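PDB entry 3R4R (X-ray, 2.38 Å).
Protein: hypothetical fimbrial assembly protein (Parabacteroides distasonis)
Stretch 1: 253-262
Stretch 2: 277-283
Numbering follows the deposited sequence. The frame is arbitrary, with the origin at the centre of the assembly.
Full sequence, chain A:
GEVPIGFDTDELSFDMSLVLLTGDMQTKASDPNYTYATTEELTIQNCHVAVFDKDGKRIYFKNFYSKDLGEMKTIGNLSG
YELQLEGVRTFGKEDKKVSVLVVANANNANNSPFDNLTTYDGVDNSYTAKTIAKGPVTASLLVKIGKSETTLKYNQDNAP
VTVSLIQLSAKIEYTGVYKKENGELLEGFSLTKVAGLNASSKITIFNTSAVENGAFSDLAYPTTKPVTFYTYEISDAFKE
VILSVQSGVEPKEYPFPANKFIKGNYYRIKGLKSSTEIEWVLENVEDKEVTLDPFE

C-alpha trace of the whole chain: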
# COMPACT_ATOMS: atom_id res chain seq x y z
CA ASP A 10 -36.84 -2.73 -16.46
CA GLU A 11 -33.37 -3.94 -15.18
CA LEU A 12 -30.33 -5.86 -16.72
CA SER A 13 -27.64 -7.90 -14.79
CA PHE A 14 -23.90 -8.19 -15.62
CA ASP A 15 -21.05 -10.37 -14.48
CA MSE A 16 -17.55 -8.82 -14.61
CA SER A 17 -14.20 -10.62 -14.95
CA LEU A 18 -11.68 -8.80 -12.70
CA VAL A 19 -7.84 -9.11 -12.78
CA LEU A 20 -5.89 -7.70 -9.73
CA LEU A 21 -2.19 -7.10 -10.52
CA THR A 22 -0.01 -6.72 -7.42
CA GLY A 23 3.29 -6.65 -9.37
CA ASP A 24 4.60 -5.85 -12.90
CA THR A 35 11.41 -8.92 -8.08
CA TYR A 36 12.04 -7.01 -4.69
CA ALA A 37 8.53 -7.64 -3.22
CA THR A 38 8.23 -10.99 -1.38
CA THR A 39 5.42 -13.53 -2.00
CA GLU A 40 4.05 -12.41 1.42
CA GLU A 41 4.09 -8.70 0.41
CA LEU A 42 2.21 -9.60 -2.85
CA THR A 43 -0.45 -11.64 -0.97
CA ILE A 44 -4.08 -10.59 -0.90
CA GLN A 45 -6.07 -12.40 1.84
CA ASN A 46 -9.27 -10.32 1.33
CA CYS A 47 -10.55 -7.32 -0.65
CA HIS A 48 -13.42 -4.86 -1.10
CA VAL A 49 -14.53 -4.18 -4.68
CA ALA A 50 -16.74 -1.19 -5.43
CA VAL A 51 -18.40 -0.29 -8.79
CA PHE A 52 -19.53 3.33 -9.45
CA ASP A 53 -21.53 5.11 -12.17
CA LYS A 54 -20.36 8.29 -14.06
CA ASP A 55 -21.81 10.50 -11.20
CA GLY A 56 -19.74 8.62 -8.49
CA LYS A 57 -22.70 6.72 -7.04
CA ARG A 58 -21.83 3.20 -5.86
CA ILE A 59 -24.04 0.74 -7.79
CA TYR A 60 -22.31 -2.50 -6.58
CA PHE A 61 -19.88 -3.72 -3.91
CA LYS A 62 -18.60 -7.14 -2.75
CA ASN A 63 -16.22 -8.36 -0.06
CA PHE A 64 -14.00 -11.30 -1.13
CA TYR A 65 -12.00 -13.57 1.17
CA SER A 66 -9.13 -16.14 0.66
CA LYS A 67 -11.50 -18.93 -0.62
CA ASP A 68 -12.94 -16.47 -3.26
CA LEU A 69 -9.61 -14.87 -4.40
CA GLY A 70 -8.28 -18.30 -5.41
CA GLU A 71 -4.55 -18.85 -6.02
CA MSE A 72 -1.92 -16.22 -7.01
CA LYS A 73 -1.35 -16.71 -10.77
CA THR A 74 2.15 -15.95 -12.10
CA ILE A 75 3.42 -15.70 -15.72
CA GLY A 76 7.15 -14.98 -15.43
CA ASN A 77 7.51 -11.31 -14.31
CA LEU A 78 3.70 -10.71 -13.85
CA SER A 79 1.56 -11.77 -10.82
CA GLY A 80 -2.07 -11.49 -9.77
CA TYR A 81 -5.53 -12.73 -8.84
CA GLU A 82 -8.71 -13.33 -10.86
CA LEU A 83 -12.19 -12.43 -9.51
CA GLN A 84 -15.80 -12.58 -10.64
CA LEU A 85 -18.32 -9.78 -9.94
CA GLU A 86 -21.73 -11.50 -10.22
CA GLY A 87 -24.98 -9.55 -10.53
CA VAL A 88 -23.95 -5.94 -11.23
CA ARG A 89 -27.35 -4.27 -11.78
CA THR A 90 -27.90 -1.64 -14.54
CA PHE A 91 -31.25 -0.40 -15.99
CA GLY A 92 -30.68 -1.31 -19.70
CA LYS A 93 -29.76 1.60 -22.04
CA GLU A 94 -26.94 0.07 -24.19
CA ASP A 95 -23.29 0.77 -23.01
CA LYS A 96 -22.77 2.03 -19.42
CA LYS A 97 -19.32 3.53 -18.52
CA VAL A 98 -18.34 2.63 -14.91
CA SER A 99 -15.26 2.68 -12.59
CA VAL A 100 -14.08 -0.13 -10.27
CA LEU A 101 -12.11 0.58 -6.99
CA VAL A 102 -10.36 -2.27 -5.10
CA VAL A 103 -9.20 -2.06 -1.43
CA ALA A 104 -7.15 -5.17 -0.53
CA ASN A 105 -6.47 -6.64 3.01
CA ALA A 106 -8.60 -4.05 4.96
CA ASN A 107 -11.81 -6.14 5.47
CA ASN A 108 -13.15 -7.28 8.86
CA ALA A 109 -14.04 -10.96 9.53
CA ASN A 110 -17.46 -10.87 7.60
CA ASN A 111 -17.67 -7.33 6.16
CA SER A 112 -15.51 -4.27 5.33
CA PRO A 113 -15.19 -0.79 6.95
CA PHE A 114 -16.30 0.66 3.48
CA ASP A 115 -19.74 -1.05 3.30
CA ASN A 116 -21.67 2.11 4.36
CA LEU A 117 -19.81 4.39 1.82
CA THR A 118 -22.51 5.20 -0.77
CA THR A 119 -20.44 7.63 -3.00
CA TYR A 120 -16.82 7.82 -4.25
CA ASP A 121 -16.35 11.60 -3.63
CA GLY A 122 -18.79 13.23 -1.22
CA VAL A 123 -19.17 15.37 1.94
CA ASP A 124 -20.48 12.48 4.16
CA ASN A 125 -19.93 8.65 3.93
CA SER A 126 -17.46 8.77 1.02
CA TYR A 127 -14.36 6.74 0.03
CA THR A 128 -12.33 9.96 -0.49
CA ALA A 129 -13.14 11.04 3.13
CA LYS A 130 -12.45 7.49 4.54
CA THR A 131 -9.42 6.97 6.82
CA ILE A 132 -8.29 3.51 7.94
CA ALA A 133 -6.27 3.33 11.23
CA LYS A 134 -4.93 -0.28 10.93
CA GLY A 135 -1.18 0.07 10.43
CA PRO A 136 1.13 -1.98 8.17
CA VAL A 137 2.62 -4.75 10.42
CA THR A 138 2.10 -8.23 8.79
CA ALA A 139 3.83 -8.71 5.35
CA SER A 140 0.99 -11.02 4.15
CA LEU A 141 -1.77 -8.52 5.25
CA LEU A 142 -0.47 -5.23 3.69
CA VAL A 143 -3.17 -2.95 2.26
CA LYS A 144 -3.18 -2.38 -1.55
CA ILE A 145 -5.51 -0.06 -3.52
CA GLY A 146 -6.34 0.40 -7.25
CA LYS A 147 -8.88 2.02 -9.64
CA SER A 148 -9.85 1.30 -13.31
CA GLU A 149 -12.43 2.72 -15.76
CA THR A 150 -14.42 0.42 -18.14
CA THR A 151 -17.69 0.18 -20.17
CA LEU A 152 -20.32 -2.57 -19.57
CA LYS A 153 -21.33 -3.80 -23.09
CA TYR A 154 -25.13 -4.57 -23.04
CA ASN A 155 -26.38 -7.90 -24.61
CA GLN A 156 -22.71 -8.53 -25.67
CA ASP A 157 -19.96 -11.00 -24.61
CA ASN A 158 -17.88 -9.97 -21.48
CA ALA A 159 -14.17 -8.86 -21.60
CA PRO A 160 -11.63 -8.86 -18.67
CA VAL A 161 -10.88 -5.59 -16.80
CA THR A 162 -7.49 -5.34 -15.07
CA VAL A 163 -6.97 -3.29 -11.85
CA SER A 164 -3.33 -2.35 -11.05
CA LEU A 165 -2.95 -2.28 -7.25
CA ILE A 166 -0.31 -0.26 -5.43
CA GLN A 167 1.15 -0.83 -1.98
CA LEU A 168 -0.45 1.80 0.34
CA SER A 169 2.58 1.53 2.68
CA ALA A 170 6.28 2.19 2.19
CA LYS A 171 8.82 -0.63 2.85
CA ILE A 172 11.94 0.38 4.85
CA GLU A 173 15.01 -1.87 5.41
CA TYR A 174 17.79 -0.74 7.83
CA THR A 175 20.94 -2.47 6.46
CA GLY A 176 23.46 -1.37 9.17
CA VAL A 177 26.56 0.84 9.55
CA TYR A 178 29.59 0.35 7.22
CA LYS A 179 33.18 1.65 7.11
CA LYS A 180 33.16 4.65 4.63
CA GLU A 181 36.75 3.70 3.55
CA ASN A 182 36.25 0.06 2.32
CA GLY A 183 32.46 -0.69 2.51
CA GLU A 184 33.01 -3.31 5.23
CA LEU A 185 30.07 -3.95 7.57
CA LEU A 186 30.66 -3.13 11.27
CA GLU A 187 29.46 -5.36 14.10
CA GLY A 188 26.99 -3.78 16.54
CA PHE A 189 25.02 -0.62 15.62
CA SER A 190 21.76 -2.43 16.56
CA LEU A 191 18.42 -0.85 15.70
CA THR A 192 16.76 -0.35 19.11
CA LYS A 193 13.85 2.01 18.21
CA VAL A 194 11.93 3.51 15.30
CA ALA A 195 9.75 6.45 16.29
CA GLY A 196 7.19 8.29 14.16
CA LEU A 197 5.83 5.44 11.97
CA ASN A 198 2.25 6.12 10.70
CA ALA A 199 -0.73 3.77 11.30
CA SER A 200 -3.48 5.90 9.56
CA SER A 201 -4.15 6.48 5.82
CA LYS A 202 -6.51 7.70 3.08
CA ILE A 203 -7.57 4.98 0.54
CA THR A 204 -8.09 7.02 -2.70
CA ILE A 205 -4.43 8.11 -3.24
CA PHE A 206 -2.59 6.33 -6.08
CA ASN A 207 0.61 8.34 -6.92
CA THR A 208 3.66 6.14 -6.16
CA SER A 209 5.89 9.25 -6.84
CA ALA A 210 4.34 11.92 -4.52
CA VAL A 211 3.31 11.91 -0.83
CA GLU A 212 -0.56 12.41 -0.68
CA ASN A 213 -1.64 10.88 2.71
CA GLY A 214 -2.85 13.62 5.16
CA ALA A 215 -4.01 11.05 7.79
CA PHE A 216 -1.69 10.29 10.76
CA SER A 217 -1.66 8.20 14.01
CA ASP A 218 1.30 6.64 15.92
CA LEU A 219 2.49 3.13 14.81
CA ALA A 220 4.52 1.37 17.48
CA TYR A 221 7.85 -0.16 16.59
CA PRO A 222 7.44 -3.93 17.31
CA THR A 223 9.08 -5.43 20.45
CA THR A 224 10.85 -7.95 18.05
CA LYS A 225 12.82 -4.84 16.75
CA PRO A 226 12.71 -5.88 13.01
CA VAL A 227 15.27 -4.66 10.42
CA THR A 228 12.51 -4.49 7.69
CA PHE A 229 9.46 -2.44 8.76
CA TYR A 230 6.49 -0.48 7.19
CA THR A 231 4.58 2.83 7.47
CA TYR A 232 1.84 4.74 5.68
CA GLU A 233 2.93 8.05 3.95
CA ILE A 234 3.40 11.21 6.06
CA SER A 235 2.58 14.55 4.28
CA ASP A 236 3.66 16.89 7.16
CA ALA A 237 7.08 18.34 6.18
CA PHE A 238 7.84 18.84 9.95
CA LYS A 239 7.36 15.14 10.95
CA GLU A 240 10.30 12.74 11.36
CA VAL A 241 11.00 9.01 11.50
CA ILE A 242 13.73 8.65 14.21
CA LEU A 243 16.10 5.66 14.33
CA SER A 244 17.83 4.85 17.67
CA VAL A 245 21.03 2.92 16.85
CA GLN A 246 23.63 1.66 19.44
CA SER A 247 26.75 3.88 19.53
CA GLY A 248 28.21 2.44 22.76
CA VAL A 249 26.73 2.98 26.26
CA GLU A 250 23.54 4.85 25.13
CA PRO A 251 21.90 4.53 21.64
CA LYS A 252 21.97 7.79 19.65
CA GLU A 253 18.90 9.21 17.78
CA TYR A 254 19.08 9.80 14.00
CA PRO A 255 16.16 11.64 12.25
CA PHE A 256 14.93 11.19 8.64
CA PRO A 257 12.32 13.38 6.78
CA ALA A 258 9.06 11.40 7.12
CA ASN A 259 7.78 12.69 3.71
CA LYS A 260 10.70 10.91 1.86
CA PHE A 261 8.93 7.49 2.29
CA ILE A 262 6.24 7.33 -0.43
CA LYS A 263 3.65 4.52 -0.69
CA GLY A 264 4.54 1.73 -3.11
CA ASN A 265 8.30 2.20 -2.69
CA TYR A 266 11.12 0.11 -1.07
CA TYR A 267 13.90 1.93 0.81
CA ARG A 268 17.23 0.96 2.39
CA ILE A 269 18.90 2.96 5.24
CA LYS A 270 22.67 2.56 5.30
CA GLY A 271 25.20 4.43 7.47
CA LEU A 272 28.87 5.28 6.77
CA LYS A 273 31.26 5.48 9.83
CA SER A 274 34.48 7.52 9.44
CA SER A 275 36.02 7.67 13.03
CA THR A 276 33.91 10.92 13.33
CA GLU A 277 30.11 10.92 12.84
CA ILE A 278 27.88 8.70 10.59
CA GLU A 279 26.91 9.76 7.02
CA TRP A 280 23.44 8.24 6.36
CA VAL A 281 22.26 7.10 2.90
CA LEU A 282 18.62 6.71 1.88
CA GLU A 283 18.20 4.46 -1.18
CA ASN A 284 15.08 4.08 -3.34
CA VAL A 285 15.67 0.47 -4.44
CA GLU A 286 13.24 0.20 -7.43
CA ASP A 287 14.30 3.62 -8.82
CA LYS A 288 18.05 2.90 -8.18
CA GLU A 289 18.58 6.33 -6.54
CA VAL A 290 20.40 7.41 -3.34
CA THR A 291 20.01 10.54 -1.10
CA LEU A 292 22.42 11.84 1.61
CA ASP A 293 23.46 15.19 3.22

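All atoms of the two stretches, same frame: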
# COMPACT_ATOMS: atom_id res chain seq x y z
N GLU A 253 20.03 8.97 18.68
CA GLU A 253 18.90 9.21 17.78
C GLU A 253 19.39 9.79 16.46
O GLU A 253 20.31 10.60 16.44
CB GLU A 253 17.84 10.14 18.38
CG GLU A 253 16.99 9.51 19.48
CD GLU A 253 15.77 10.33 19.89
OE1 GLU A 253 15.60 11.46 19.38
OE2 GLU A 253 14.96 9.80 20.68
N TYR A 254 18.76 9.37 15.35
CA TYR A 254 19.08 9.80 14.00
C TYR A 254 17.75 10.07 13.24
O TYR A 254 16.97 9.14 13.01
CB TYR A 254 19.97 8.77 13.27
CG TYR A 254 21.26 8.46 14.00
CD1 TYR A 254 22.37 9.30 13.89
CD2 TYR A 254 21.40 7.30 14.76
CE1 TYR A 254 23.57 9.01 14.53
CE2 TYR A 254 22.60 7.01 15.42
CZ TYR A 254 23.68 7.86 15.30
OH TYR A 254 24.86 7.59 15.95
N PRO A 255 17.46 11.34 12.88
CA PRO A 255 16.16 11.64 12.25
C PRO A 255 16.22 11.69 10.72
O PRO A 255 17.20 12.16 10.13
CB PRO A 255 15.83 13.03 12.80
CG PRO A 255 17.14 13.59 13.36
CD PRO A 255 18.23 12.58 13.14
N PHE A 256 15.12 11.22 10.09
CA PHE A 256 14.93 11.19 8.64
C PHE A 256 13.64 11.95 8.27
O PHE A 256 12.68 11.90 9.04
CB PHE A 256 14.88 9.74 8.11
CG PHE A 256 16.18 8.97 8.25
CD1 PHE A 256 16.50 8.34 9.45
CD2 PHE A 256 17.04 8.83 7.18
CE1 PHE A 256 17.72 7.67 9.59
CE2 PHE A 256 18.24 8.13 7.31
CZ PHE A 256 18.60 7.60 8.53
N PRO A 257 13.57 12.67 7.12
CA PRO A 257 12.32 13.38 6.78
C PRO A 257 11.25 12.37 6.42
O PRO A 257 11.43 11.59 5.48
CB PRO A 257 12.71 14.30 5.61
CG PRO A 257 14.20 14.17 5.46
CD PRO A 257 14.60 12.87 6.07
N ALA A 258 10.17 12.35 7.22
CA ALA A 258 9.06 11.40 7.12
C ALA A 258 8.42 11.39 5.72
O ALA A 258 8.01 10.34 5.26
CB ALA A 258 8.00 11.73 8.15
N ASN A 259 8.39 12.55 5.04
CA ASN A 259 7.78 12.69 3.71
C ASN A 259 8.68 12.11 2.57
O ASN A 259 8.27 12.14 1.40
CB ASN A 259 7.45 14.17 3.43
CG ASN A 259 8.58 15.14 3.56
OD1 ASN A 259 9.50 14.97 4.36
ND2 ASN A 259 8.45 16.25 2.87
N LYS A 260 9.85 11.51 2.89
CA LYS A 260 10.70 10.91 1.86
C LYS A 260 10.22 9.47 1.54
O LYS A 260 10.57 8.93 0.48
CB LYS A 260 12.18 10.89 2.28
CG LYS A 260 12.88 12.24 2.46
CD LYS A 260 13.09 13.00 1.15
N PHE A 261 9.40 8.87 2.43
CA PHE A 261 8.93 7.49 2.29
C PHE A 261 7.53 7.49 1.68
O PHE A 261 6.53 7.71 2.37
CB PHE A 261 8.95 6.79 3.66
CG PHE A 261 10.27 6.95 4.37
CD1 PHE A 261 11.35 6.13 4.06
CD2 PHE A 261 10.43 7.92 5.35
CE1 PHE A 261 12.57 6.28 4.71
CE2 PHE A 261 11.66 8.10 5.95
CZ PHE A 261 12.72 7.26 5.66
N ILE A 262 7.47 7.29 0.35
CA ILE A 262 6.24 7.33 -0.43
C ILE A 262 5.69 5.92 -0.56
O ILE A 262 6.46 4.97 -0.70
CB ILE A 262 6.51 7.99 -1.82
CG1 ILE A 262 7.13 9.41 -1.68
CG2 ILE A 262 5.26 8.04 -2.71
CD1 ILE A 262 8.00 9.85 -2.89
N GLU A 277 31.53 11.14 12.76
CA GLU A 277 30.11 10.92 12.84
C GLU A 277 29.71 9.79 11.86
O GLU A 277 30.58 9.03 11.42
CB GLU A 277 29.39 12.25 12.53
N ILE A 278 28.41 9.67 11.55
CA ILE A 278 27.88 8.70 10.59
C ILE A 278 27.15 9.50 9.48
O ILE A 278 26.35 10.39 9.75
CB ILE A 278 26.96 7.60 11.23
CG1 ILE A 278 27.70 6.81 12.35
CG2 ILE A 278 26.43 6.64 10.15
CD1 ILE A 278 26.83 5.77 13.16
N GLU A 279 27.48 9.16 8.22
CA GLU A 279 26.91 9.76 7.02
C GLU A 279 25.87 8.78 6.48
O GLU A 279 26.22 7.73 5.92
CB GLU A 279 28.07 10.06 6.04
CG GLU A 279 27.76 10.77 4.73
CD GLU A 279 29.00 11.17 3.94
OE1 GLU A 279 30.00 11.60 4.58
OE2 GLU A 279 28.96 11.13 2.69
N TRP A 280 24.57 9.09 6.71
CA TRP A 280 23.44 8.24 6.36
C TRP A 280 23.04 8.42 4.90
O TRP A 280 23.05 9.52 4.35
CB TRP A 280 22.23 8.52 7.26
CG TRP A 280 22.50 8.18 8.70
CD1 TRP A 280 22.95 9.03 9.67
CD2 TRP A 280 22.50 6.87 9.29
NE1 TRP A 280 23.18 8.34 10.84
CE2 TRP A 280 22.90 7.01 10.64
CE3 TRP A 280 22.16 5.59 8.82
CZ2 TRP A 280 22.97 5.93 11.52
CZ3 TRP A 280 22.22 4.52 9.70
CH2 TRP A 280 22.63 4.69 11.03
N VAL A 281 22.64 7.29 4.30
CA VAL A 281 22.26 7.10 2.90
C VAL A 281 20.84 6.52 2.81
O VAL A 281 20.55 5.42 3.33
CB VAL A 281 23.27 6.17 2.16
CG1 VAL A 281 22.86 5.94 0.71
CG2 VAL A 281 24.71 6.67 2.25
N LEU A 282 19.96 7.22 2.10
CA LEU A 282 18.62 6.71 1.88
C LEU A 282 18.51 6.31 0.42
O LEU A 282 18.65 7.16 -0.47
CB LEU A 282 17.55 7.74 2.30
CG LEU A 282 16.09 7.31 2.17
CD1 LEU A 282 15.82 5.97 2.90
CD2 LEU A 282 15.18 8.39 2.66
N GLU A 283 18.30 5.01 0.18
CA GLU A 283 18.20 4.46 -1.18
C GLU A 283 16.74 4.13 -1.55
O GLU A 283 16.01 3.54 -0.76
CB GLU A 283 19.07 3.18 -1.32
CG GLU A 283 19.03 2.54 -2.71
CD GLU A 283 19.68 1.18 -2.91
OE1 GLU A 283 20.38 0.70 -1.99
OE2 GLU A 283 19.48 0.59 -4.00

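Two strands face each other here without sharing a backbone ladder: their axes come no closer than 10.0 Å, their N-to-C directions differ by 34°, and no hydrogen bond crosses the gap among the atoms modelled. At that spacing the side chains must do the joining, and the alternation of the strands decides which ones.

Glu 277, modelled only to CB, makes no contact. Ile 278 opens the packing, its CA-to-CB bond directed toward the other strand; in the m, t rotamer its CD1 reaches the end of Tyr 254, 3.9 Å from Tyr 254 OH and 4.3 Å from Tyr 254 CZ. The hydroxyl is hydrogen-bonded elsewhere in the structure, so the tyrosine can lend its ring to this apolar contact without leaving its polar tip unpaired. Glu 279 falls on the opposite phase of the strand and stays out of reach.

Trp 280 is the hub, meeting two aromatic residues, Tyr 254 and Phe 256, that sit two positions apart on the other strand. Its NE1 lies 3.3 Å from Tyr 254 CD1, and its CZ2 sits over one face of the Tyr 254 ring, 3.9 Å from Tyr 254 CD2. The tyrosine ring and the indole five-membered ring meet obliquely, with planes at 53° and centroids 4.8 Å apart. Phe 256 instead turns its edge toward the indole face in an offset edge-to-face pair, planes at 77°, with Phe 256 CZ 3.9 Å from Trp 280 CG. Tyr 254, Phe 256 and Trp 280 all adopt chi1 m.

Val 281 points away. Leu 282, buried and in the t, p rotamer, reaches beyond the facing strand to the residues after it: its CD1 lies 3.7 Å from Phe 261 CE1, and its CD2 lies 3.9 Å from Lys 260 CB. Glu 283 again drops out, completing the every-other-residue rule.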